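Local coordinates for type IV secretion system protein DotB (Yersinia pseudotuberculosis IP 31758, PDB 6GEF), which hydrolyses ATP as an ATPase of the type IVb secretion system and belongs to the GspE family of secretion ATPases, which commonly work as hexamers, at the interface of chains A and B. Sequence-based numbering; all coordinates share one arbitrary frame. Chains: chain A/B, Type IV secretion system protein DotB.

Contact 1: the interface of chains A and B. Residues chain A 299, 302-303; chain B 279, 311, 314-315.
The carboxylate oxygen OD2 of B:Asp315 takes up the end of the A:Arg303 guanidinium in a salt bridge, a worked example of one acid tying together two arginines of a neighbouring subunit. A:Arg303 NH1 donates a hydrogen bond to B:Asp315 OD2 over 2.9 Å, and NH2, the closest charged partner of OD2, adds a weak bond to the same oxygen. OD2 lies in the guanidinium plane, whereas NH1 meets it on its syn side, somewhat out of the carboxylate plane; the two planes stand 64° apart. A:Arg303 NH2 sits close to both oxygens, being 3.0 Å from B:Asp315 OD1 as well. A:Arg299 NE also reaches OD1 of B:Asp315, meeting its syn lone pair at 3.2 Å in a second salt bridge. With two guanidinium groups beside it, the carboxylate probably stays ionised.

A:Ser302 fixes the rotation of the A:Arg303 guanidinium from within chain A. A:Arg303 NE, 2.7 Å from A:Ser302 OG, and NH2 grip that hydroxyl side-on and in plane, while OG itself donates to the backbone O of A:Arg299. The A:Arg303 chain bends at chi2 (93°) and chi3 (-99°), which turns its guanidinium face onto B:Ala311, whose methyl CB sits over its centre 3.5 Å from A:Arg303 CZ.

Next to the ion pairs, the B:Tyr314 ring packs against the chain A helix, its CE2 lying 3.5 Å from A:Arg299 CA and its CG 3.6 Å from A:Ser302 CB. B:Asp315 OD1 stands at the edge of the same ring, in its plane.

In the fold, helix 293-302 of chain A and the residue just after it lie against helix 306-319 of chain B, with B:Asn279 at the periphery on helix 268-279.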
# COMPACT_ATOMS: atom_id res chain seq x y z
N ARG A 299 -1.94 -31.73 -11.55
CA ARG A 299 -1.44 -30.39 -11.53
C ARG A 299 -2.58 -29.39 -11.56
O ARG A 299 -2.59 -28.39 -10.81
CB ARG A 299 -0.48 -30.16 -12.72
CG ARG A 299 -0.12 -28.69 -12.98
CD ARG A 299 1.38 -28.49 -13.00
NE ARG A 299 1.75 -27.11 -12.80
CZ ARG A 299 1.80 -26.17 -13.74
NH1 ARG A 299 1.43 -26.46 -15.00
NH2 ARG A 299 2.17 -24.93 -13.41
N SER A 302 -4.35 -29.35 -8.24
CA SER A 302 -3.60 -28.75 -7.15
C SER A 302 -3.94 -27.26 -6.97
O SER A 302 -3.90 -26.75 -5.87
CB SER A 302 -2.11 -28.96 -7.35
OG SER A 302 -1.64 -28.22 -8.47
N ARG A 303 -4.28 -26.60 -8.08
CA ARG A 303 -4.44 -25.15 -8.04
C ARG A 303 -5.64 -24.71 -7.22
O ARG A 303 -5.75 -23.52 -6.91
CB ARG A 303 -4.51 -24.59 -9.47
CG ARG A 303 -3.14 -24.15 -10.00
CD ARG A 303 -2.47 -25.26 -10.76
NE ARG A 303 -1.50 -25.96 -9.93
CZ ARG A 303 -0.23 -25.56 -9.75
NH1 ARG A 303 0.22 -24.45 -10.30
NH2 ARG A 303 0.57 -26.27 -8.99
N ASN B 279 9.47 -26.22 -15.24
CA ASN B 279 8.33 -26.81 -15.94
C ASN B 279 8.38 -26.59 -17.47
O ASN B 279 7.64 -27.26 -18.18
CB ASN B 279 7.02 -26.28 -15.37
CG ASN B 279 6.50 -27.11 -14.23
OD1 ASN B 279 6.40 -28.32 -14.34
ND2 ASN B 279 6.13 -26.46 -13.12
N ALA B 311 -1.24 -25.41 -4.44
CA ALA B 311 -0.59 -25.36 -5.76
C ALA B 311 0.91 -25.18 -5.60
O ALA B 311 1.71 -25.88 -6.23
CB ALA B 311 -1.19 -24.26 -6.61
N TYR B 314 2.54 -28.39 -4.41
CA TYR B 314 2.58 -29.39 -5.48
C TYR B 314 3.69 -29.07 -6.47
O TYR B 314 4.50 -29.93 -6.82
CB TYR B 314 1.22 -29.47 -6.19
CG TYR B 314 1.22 -30.34 -7.42
CD1 TYR B 314 0.90 -31.67 -7.34
CD2 TYR B 314 1.60 -29.83 -8.68
CE1 TYR B 314 0.92 -32.48 -8.48
CE2 TYR B 314 1.64 -30.64 -9.79
CZ TYR B 314 1.33 -31.96 -9.67
OH TYR B 314 1.37 -32.83 -10.74
N ASP B 315 3.73 -27.83 -6.97
CA ASP B 315 4.80 -27.42 -7.85
C ASP B 315 6.17 -27.69 -7.22
O ASP B 315 7.08 -28.22 -7.88
CB ASP B 315 4.66 -25.94 -8.20
CG ASP B 315 3.57 -25.66 -9.19
OD1 ASP B 315 3.33 -26.54 -10.06
OD2 ASP B 315 2.90 -24.59 -9.08

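Contact 2: the interface of chains A and B. Residues chain A 137-139, 144; chain B 219, 235-236, 241.
A:Tyr139 N donates a hydrogen bond to B:Gln235 O over 2.9 Å, in a contact that shows how main-chain carbonyls of two subunits can accept bonds while side chains supply a donor and the packing. The amide arrives nearly along the C=O axis, with a C=O...N angle of 167°. A further bond runs the opposite way: B:Ser236 OG donates to A:Pro137 O at 2.9 Å, coming in tilted from the carbonyl plane. With CG of B:Gln241 anti to its carbonyl carbon (chi1 -53°) and the chain extended beyond it, this side chain slides past A:Pro137 in the opposite direction. B:Gln241 CB rests on A:Pro137 CB, 3.4 Å away, and the amide is carried on to A:Val138 and A:Tyr139.

As modelled, B:Gln241 OE1 lies 3.4 Å from A:Val138 O. Both atoms can only accept, so the pair would be unfavourable as built, and an amide flipped to bring NE2 there is possible; this resolution hardly decides between them. OE1 also touches the tyrosine, 3.5 Å from A:Tyr139 CD1, with ring and amide planes 41° apart.

The groups are carried by regular elements. Strand 128-140 of chain A presents A:Pro137 O and A:Tyr139 N two residues apart, and strand 232-237 of chain B answers with the carbonyl of B:Gln235 and the hydroxyl of B:Ser236. The short helix 238-241 that follows ends at B:Gln241, which hides 80 Å² of its surface against chain A.

A:Thr144, near the start of the next strand, 143-153, sets its methyl CG2 3.8 Å from B:Gln241 OE1, while across the patch B:Ile219 CD1 comes to 4.2 Å from A:Tyr139 CD2.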
# COMPACT_ATOMS: atom_id res chain seq x y z
N PRO A 137 23.25 -9.31 -22.21
CA PRO A 137 24.57 -9.12 -21.64
C PRO A 137 25.15 -10.44 -21.13
O PRO A 137 24.45 -11.24 -20.51
CB PRO A 137 24.31 -8.17 -20.48
CG PRO A 137 23.10 -7.41 -20.84
CD PRO A 137 22.26 -8.37 -21.67
N VAL A 138 26.40 -10.71 -21.47
CA VAL A 138 27.21 -11.71 -20.79
C VAL A 138 28.54 -11.09 -20.39
O VAL A 138 28.87 -9.95 -20.76
CB VAL A 138 27.47 -12.93 -21.69
CG1 VAL A 138 26.15 -13.63 -22.02
CG2 VAL A 138 28.16 -12.55 -22.98
N TYR A 139 29.30 -11.81 -19.59
CA TYR A 139 30.60 -11.36 -19.09
C TYR A 139 31.63 -12.41 -19.40
O TYR A 139 31.52 -13.57 -18.95
CB TYR A 139 30.56 -11.14 -17.57
CG TYR A 139 31.63 -10.23 -17.06
CD1 TYR A 139 31.46 -8.84 -17.11
CD2 TYR A 139 32.81 -10.73 -16.52
CE1 TYR A 139 32.47 -7.99 -16.64
CE2 TYR A 139 33.81 -9.87 -16.06
CZ TYR A 139 33.62 -8.50 -16.12
OH TYR A 139 34.60 -7.67 -15.66
N THR A 144 32.32 -7.01 -20.43
CA THR A 144 30.94 -7.23 -20.81
C THR A 144 30.84 -7.34 -22.33
O THR A 144 31.31 -6.46 -23.07
CB THR A 144 30.06 -6.08 -20.33
OG1 THR A 144 30.47 -4.87 -20.94
CG2 THR A 144 30.18 -5.90 -18.82
N ILE B 219 29.39 -12.16 -9.85
CA ILE B 219 30.00 -13.28 -10.55
C ILE B 219 31.35 -13.62 -9.94
O ILE B 219 32.18 -12.74 -9.70
CB ILE B 219 30.15 -12.97 -12.06
CG1 ILE B 219 30.78 -14.14 -12.79
CG2 ILE B 219 31.02 -11.72 -12.25
CD1 ILE B 219 31.16 -13.85 -14.21
N GLN B 235 27.61 -16.41 -18.52
CA GLN B 235 27.45 -15.82 -17.21
C GLN B 235 26.99 -14.38 -17.33
O GLN B 235 27.52 -13.63 -18.13
CB GLN B 235 28.76 -15.88 -16.41
CG GLN B 235 29.37 -17.27 -16.32
CD GLN B 235 30.66 -17.28 -15.54
OE1 GLN B 235 31.69 -16.78 -16.02
NE2 GLN B 235 30.62 -17.84 -14.32
N SER B 236 26.01 -14.00 -16.52
CA SER B 236 25.53 -12.62 -16.45
C SER B 236 25.57 -12.17 -14.99
O SER B 236 25.02 -12.81 -14.12
CB SER B 236 24.10 -12.53 -16.98
OG SER B 236 24.00 -13.03 -18.29
N GLN B 241 24.40 -6.02 -15.27
CA GLN B 241 23.92 -6.38 -16.61
C GLN B 241 22.42 -6.59 -16.66
O GLN B 241 21.81 -6.34 -17.71
CB GLN B 241 24.63 -7.63 -17.11
CG GLN B 241 26.15 -7.55 -17.06
CD GLN B 241 26.86 -8.81 -17.31
OE1 GLN B 241 28.04 -8.78 -17.66
NE2 GLN B 241 26.17 -9.93 -17.12

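About 33 Å separates the C-alpha centres of contact 1 and contact 2, and they share no residue or secondary-structure element. They differ in kind: contact 1 is a charged helix-to-helix join, contact 2 a join of strand residues and a glutamine. Chain A contributes strands 128-140 and 143-153 and helix 293-302, chain B strand 232-237 and helices 238-241 and 306-319; the whole interface is not an exact two-fold. Different surfaces of one protein therefore meet, as expected for a head-to-tail ring, and the deposited assembly has six copies. Two such separated anchors could help orient neighbouring subunits, although the structure alone does not show whether this changes during ATP turnover.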